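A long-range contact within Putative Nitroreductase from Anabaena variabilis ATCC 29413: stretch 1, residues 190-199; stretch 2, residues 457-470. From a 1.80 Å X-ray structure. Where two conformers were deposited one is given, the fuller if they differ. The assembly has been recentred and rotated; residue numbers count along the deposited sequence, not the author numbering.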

# COMPACT_ATOMS: atom_id res chain seq x y z
N GLY A 190 -0.23 -0.74 2.10
CA GLY A 190 -0.39 -0.96 0.67
C GLY A 190 0.83 -0.57 -0.13
O GLY A 190 1.20 -1.27 -1.05
N HIS A 191 1.49 0.53 0.25
CA HIS A 191 2.72 0.95 -0.42
C HIS A 191 3.79 -0.13 -0.27
O HIS A 191 4.49 -0.48 -1.25
CB HIS A 191 3.26 2.30 0.11
CG HIS A 191 2.59 3.51 -0.48
ND1 HIS A 191 3.05 4.11 -1.64
CD2 HIS A 191 1.50 4.22 -0.11
CE1 HIS A 191 2.27 5.15 -1.93
NE2 HIS A 191 1.33 5.25 -1.01
N LEU A 192 3.94 -0.66 0.94
CA LEU A 192 4.87 -1.77 1.18
C LEU A 192 4.51 -3.00 0.34
O LEU A 192 5.40 -3.65 -0.23
CB LEU A 192 4.88 -2.09 2.67
CG LEU A 192 5.63 -3.36 3.09
CD1 LEU A 192 7.09 -3.30 2.63
CD2 LEU A 192 5.53 -3.42 4.63
N LEU A 193 3.23 -3.33 0.24
CA LEU A 193 2.79 -4.43 -0.62
C LEU A 193 3.21 -4.22 -2.07
O LEU A 193 3.61 -5.19 -2.73
CB LEU A 193 1.28 -4.65 -0.56
CG LEU A 193 0.64 -5.02 0.80
CD1 LEU A 193 -0.86 -5.33 0.57
CD2 LEU A 193 1.37 -6.20 1.46
N GLY A 194 3.09 -2.98 -2.57
CA GLY A 194 3.58 -2.65 -3.94
C GLY A 194 5.08 -2.93 -4.05
O GLY A 194 5.55 -3.51 -5.05
N ASN A 195 5.86 -2.57 -3.04
CA ASN A 195 7.31 -2.88 -3.11
C ASN A 195 7.56 -4.38 -3.07
O ASN A 195 8.45 -4.88 -3.76
CB ASN A 195 8.11 -2.27 -1.96
CG ASN A 195 8.36 -0.81 -2.12
OD1 ASN A 195 8.14 -0.21 -3.19
ND2 ASN A 195 8.81 -0.20 -1.04
N ILE A 196 6.82 -5.09 -2.24
CA ILE A 196 7.01 -6.54 -2.14
C ILE A 196 6.79 -7.21 -3.50
O ILE A 196 7.61 -8.04 -3.92
CB ILE A 196 6.15 -7.15 -1.05
CG1 ILE A 196 6.65 -6.69 0.31
CG2 ILE A 196 6.14 -8.74 -1.09
CD1 ILE A 196 5.72 -7.09 1.46
N GLU A 197 5.72 -6.88 -4.21
CA GLU A 197 5.54 -7.51 -5.52
C GLU A 197 6.65 -7.14 -6.51
O GLU A 197 7.10 -8.00 -7.27
CB GLU A 197 4.18 -7.27 -6.16
CG GLU A 197 3.79 -5.88 -6.30
CD GLU A 197 3.37 -5.51 -7.75
OE1 GLU A 197 3.94 -5.95 -8.76
OE2 GLU A 197 2.55 -4.63 -7.87
N LEU A 198 7.11 -5.89 -6.50
CA LEU A 198 8.17 -5.48 -7.43
C LEU A 198 9.54 -6.06 -7.06
O LEU A 198 10.28 -6.54 -7.93
CB LEU A 198 8.21 -3.95 -7.56
CG LEU A 198 6.93 -3.41 -8.22
CD1 LEU A 198 6.85 -1.84 -8.10
CD2 LEU A 198 6.84 -3.90 -9.72
N SER A 199 9.85 -6.02 -5.77
CA SER A 199 11.08 -6.60 -5.21
C SER A 199 11.13 -8.11 -5.48
O SER A 199 12.18 -8.67 -5.76
CB SER A 199 11.09 -6.35 -3.69
OG SER A 199 12.35 -6.68 -3.15
N HIS A 457 -7.89 0.47 1.29
CA HIS A 457 -6.78 1.36 1.59
C HIS A 457 -5.46 0.69 1.21
O HIS A 457 -4.59 1.34 0.64
CB HIS A 457 -6.84 1.82 3.06
CG HIS A 457 -7.87 2.87 3.29
ND1 HIS A 457 -9.22 2.59 3.43
CD2 HIS A 457 -7.76 4.22 3.37
CE1 HIS A 457 -9.88 3.72 3.61
NE2 HIS A 457 -9.03 4.72 3.56
N MSE A 458 -5.34 -0.62 1.47
CA MSE A 458 -4.12 -1.32 1.05
C MSE A 458 -4.00 -1.32 -0.48
O MSE A 458 -2.92 -1.09 -1.03
CB MSE A 458 -4.04 -2.73 1.62
CG MSE A 458 -3.69 -2.70 3.10
SE MSE A 458 -3.39 -4.48 3.83
CE MSE A 458 -5.18 -5.12 3.93
N ASP A 459 -5.10 -1.56 -1.19
CA ASP A 459 -5.04 -1.54 -2.66
C ASP A 459 -4.66 -0.15 -3.20
O ASP A 459 -3.87 -0.06 -4.13
CB ASP A 459 -6.36 -2.00 -3.28
CG ASP A 459 -6.51 -3.52 -3.27
OD1 ASP A 459 -5.51 -4.27 -3.01
OD2 ASP A 459 -7.68 -3.97 -3.53
N ALA A 460 -5.23 0.91 -2.62
CA ALA A 460 -4.90 2.27 -3.03
C ALA A 460 -3.43 2.59 -2.80
O ALA A 460 -2.77 3.20 -3.66
CB ALA A 460 -5.81 3.29 -2.32
N GLY A 461 -2.89 2.16 -1.66
CA GLY A 461 -1.46 2.35 -1.39
C GLY A 461 -0.58 1.57 -2.35
O GLY A 461 0.48 2.03 -2.75
N HIS A 462 -1.03 0.37 -2.75
CA HIS A 462 -0.31 -0.47 -3.70
C HIS A 462 -0.27 0.25 -5.07
O HIS A 462 0.80 0.43 -5.66
CB HIS A 462 -0.99 -1.85 -3.74
CG HIS A 462 -0.34 -2.87 -4.64
ND1 HIS A 462 -0.71 -4.20 -4.59
CD2 HIS A 462 0.62 -2.78 -5.59
CE1 HIS A 462 -0.02 -4.87 -5.50
NE2 HIS A 462 0.80 -4.05 -6.11
N LEU A 463 -1.41 0.70 -5.56
CA LEU A 463 -1.45 1.53 -6.78
C LEU A 463 -0.54 2.74 -6.60
O LEU A 463 0.24 3.08 -7.49
CB LEU A 463 -2.89 1.96 -7.10
CG LEU A 463 -3.87 0.87 -7.52
CD1 LEU A 463 -5.29 1.49 -7.64
CD2 LEU A 463 -3.42 0.20 -8.86
N GLY A 464 -0.67 3.42 -5.46
CA GLY A 464 0.15 4.58 -5.16
C GLY A 464 1.64 4.29 -5.30
O GLY A 464 2.39 5.08 -5.85
N GLN A 465 2.09 3.13 -4.84
CA GLN A 465 3.53 2.88 -4.88
C GLN A 465 4.00 2.73 -6.32
O GLN A 465 5.09 3.16 -6.67
CB GLN A 465 3.92 1.68 -4.04
CG GLN A 465 5.42 1.48 -3.92
CD GLN A 465 6.17 2.60 -3.17
OE1 GLN A 465 5.57 3.54 -2.68
NE2 GLN A 465 7.50 2.46 -3.07
N ARG A 466 3.17 2.09 -7.16
CA ARG A 466 3.52 1.94 -8.56
C ARG A 466 3.61 3.33 -9.20
O ARG A 466 4.52 3.59 -9.97
CB ARG A 466 2.53 1.05 -9.29
CG ARG A 466 2.54 -0.41 -8.80
CD ARG A 466 1.59 -1.29 -9.61
NE ARG A 466 2.06 -1.55 -10.98
CZ ARG A 466 2.69 -2.66 -11.38
NH1 ARG A 466 2.94 -3.61 -10.51
NH2 ARG A 466 3.07 -2.84 -12.63
N LEU A 467 2.68 4.21 -8.86
CA LEU A 467 2.70 5.58 -9.39
C LEU A 467 3.94 6.34 -8.91
O LEU A 467 4.55 7.07 -9.68
CB LEU A 467 1.43 6.37 -8.96
CG LEU A 467 0.09 6.07 -9.62
CD1 LEU A 467 -1.09 6.67 -8.81
CD2 LEU A 467 0.12 6.64 -11.06
N ASN A 468 4.28 6.21 -7.62
CA ASN A 468 5.44 6.88 -7.05
C ASN A 468 6.75 6.43 -7.76
O ASN A 468 7.56 7.25 -8.15
CB ASN A 468 5.58 6.66 -5.53
CG ASN A 468 4.73 7.63 -4.71
OD1 ASN A 468 5.27 8.47 -3.98
ND2 ASN A 468 3.40 7.53 -4.81
N LEU A 469 6.91 5.12 -7.92
CA LEU A 469 8.10 4.55 -8.56
C LEU A 469 8.18 4.99 -10.02
O LEU A 469 9.25 5.44 -10.49
CB LEU A 469 8.11 3.04 -8.40
CG LEU A 469 8.38 2.54 -6.97
CD1 LEU A 469 8.16 1.00 -6.88
CD2 LEU A 469 9.78 2.96 -6.49
N ALA A 470 7.06 4.92 -10.73
CA ALA A 470 7.05 5.38 -12.12
C ALA A 470 7.44 6.86 -12.24
O ALA A 470 8.20 7.23 -13.14
CB ALA A 470 5.69 5.10 -12.80

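How do the two helices come so close at the start of stretch 2? Their axes approach to 6.5 Å and cross at -55°, and glycines line the crossing. Met-458 O accepts a CA-H...O contact from Gly-190 CA at 3.1 Å, and the CA atoms of these two residues lie 3.8 Å apart. A CB on Gly-190 would fall about 2.0 Å from Met-458 O, so the bare backbone is what this spacing allows. The CA-to-CB bond of the selenomethionine Met-458 points sideways and the end of its side chain leads off from stretch 1, yet its SE still lies 4.2 Å from Leu-193 CD1, an apolar contact beside the glycines.

What does Gly-461 contribute? It lets backbone lie against backbone: Gly-190 C and Gly-461 C are 3.4 Å apart, and a CB here would stand 3.0 Å from His-191 N. Its carbonyl is used twice, accepting the helical hydrogen bond from Gln-465 N and a CA-H...O contact from His-191 CA, with Gly-461 O at 3.4 Å. The same oxygen lies over one face of the His-191 ring.

Why does His-462 reach so far across? Its CA makes a CA-H...O contact with Gly-190 O at 3.2 Å, and its t chi1 carries the ring past Gly-194, whose CA lies 3.4 Å from His-462 CD2. The backbone N of Gly-194 lies over one face of the ring. A CB on Gly-194 would clash with Gln-465 CB, about 2.9 Å away, so glycine suits the place where Gln-465 packs. At the ring edge, His-462 NE2 donates a short, nearly straight hydrogen bond to Glu-197 OE2, 2.5 Å at 175°. The p rotamer of Glu-197 brings its carboxylate to this meeting point.

How do the residues from Gly-464 to Arg-466 extend the contact? The His-191 ring sits as a knob among Gly-461, Gly-464, Gln-465 and Asn-468, and at Gly-464 a CB would be tight against that ring, about 3.0 Å from His-191 CE1. The amide of Gln-465 works at both ends: OE1 accepts from His-191 ND1 at 2.8 Å, while NE2 donates to Asn-195 OD1 at 2.7 Å. One side chain thereby joins two residues a helical turn apart on stretch 1. Arg-466 NH1 forms a salt bridge with Glu-197 OE2 at 2.9 Å, so a single carboxylate oxygen receives both His-462 and Arg-466, a fitting place for a negative charge in a buried contact.

What closes the far end? Asn-468 ND2 hydrogen-bonds to Gly-464 O within its own helix, at 2.8 Å, and borders the edge of the His-191 ring. Beyond it the contact turns apolar, with Leu-469 CD1 packing 3.4 Å from Leu-198 CD1.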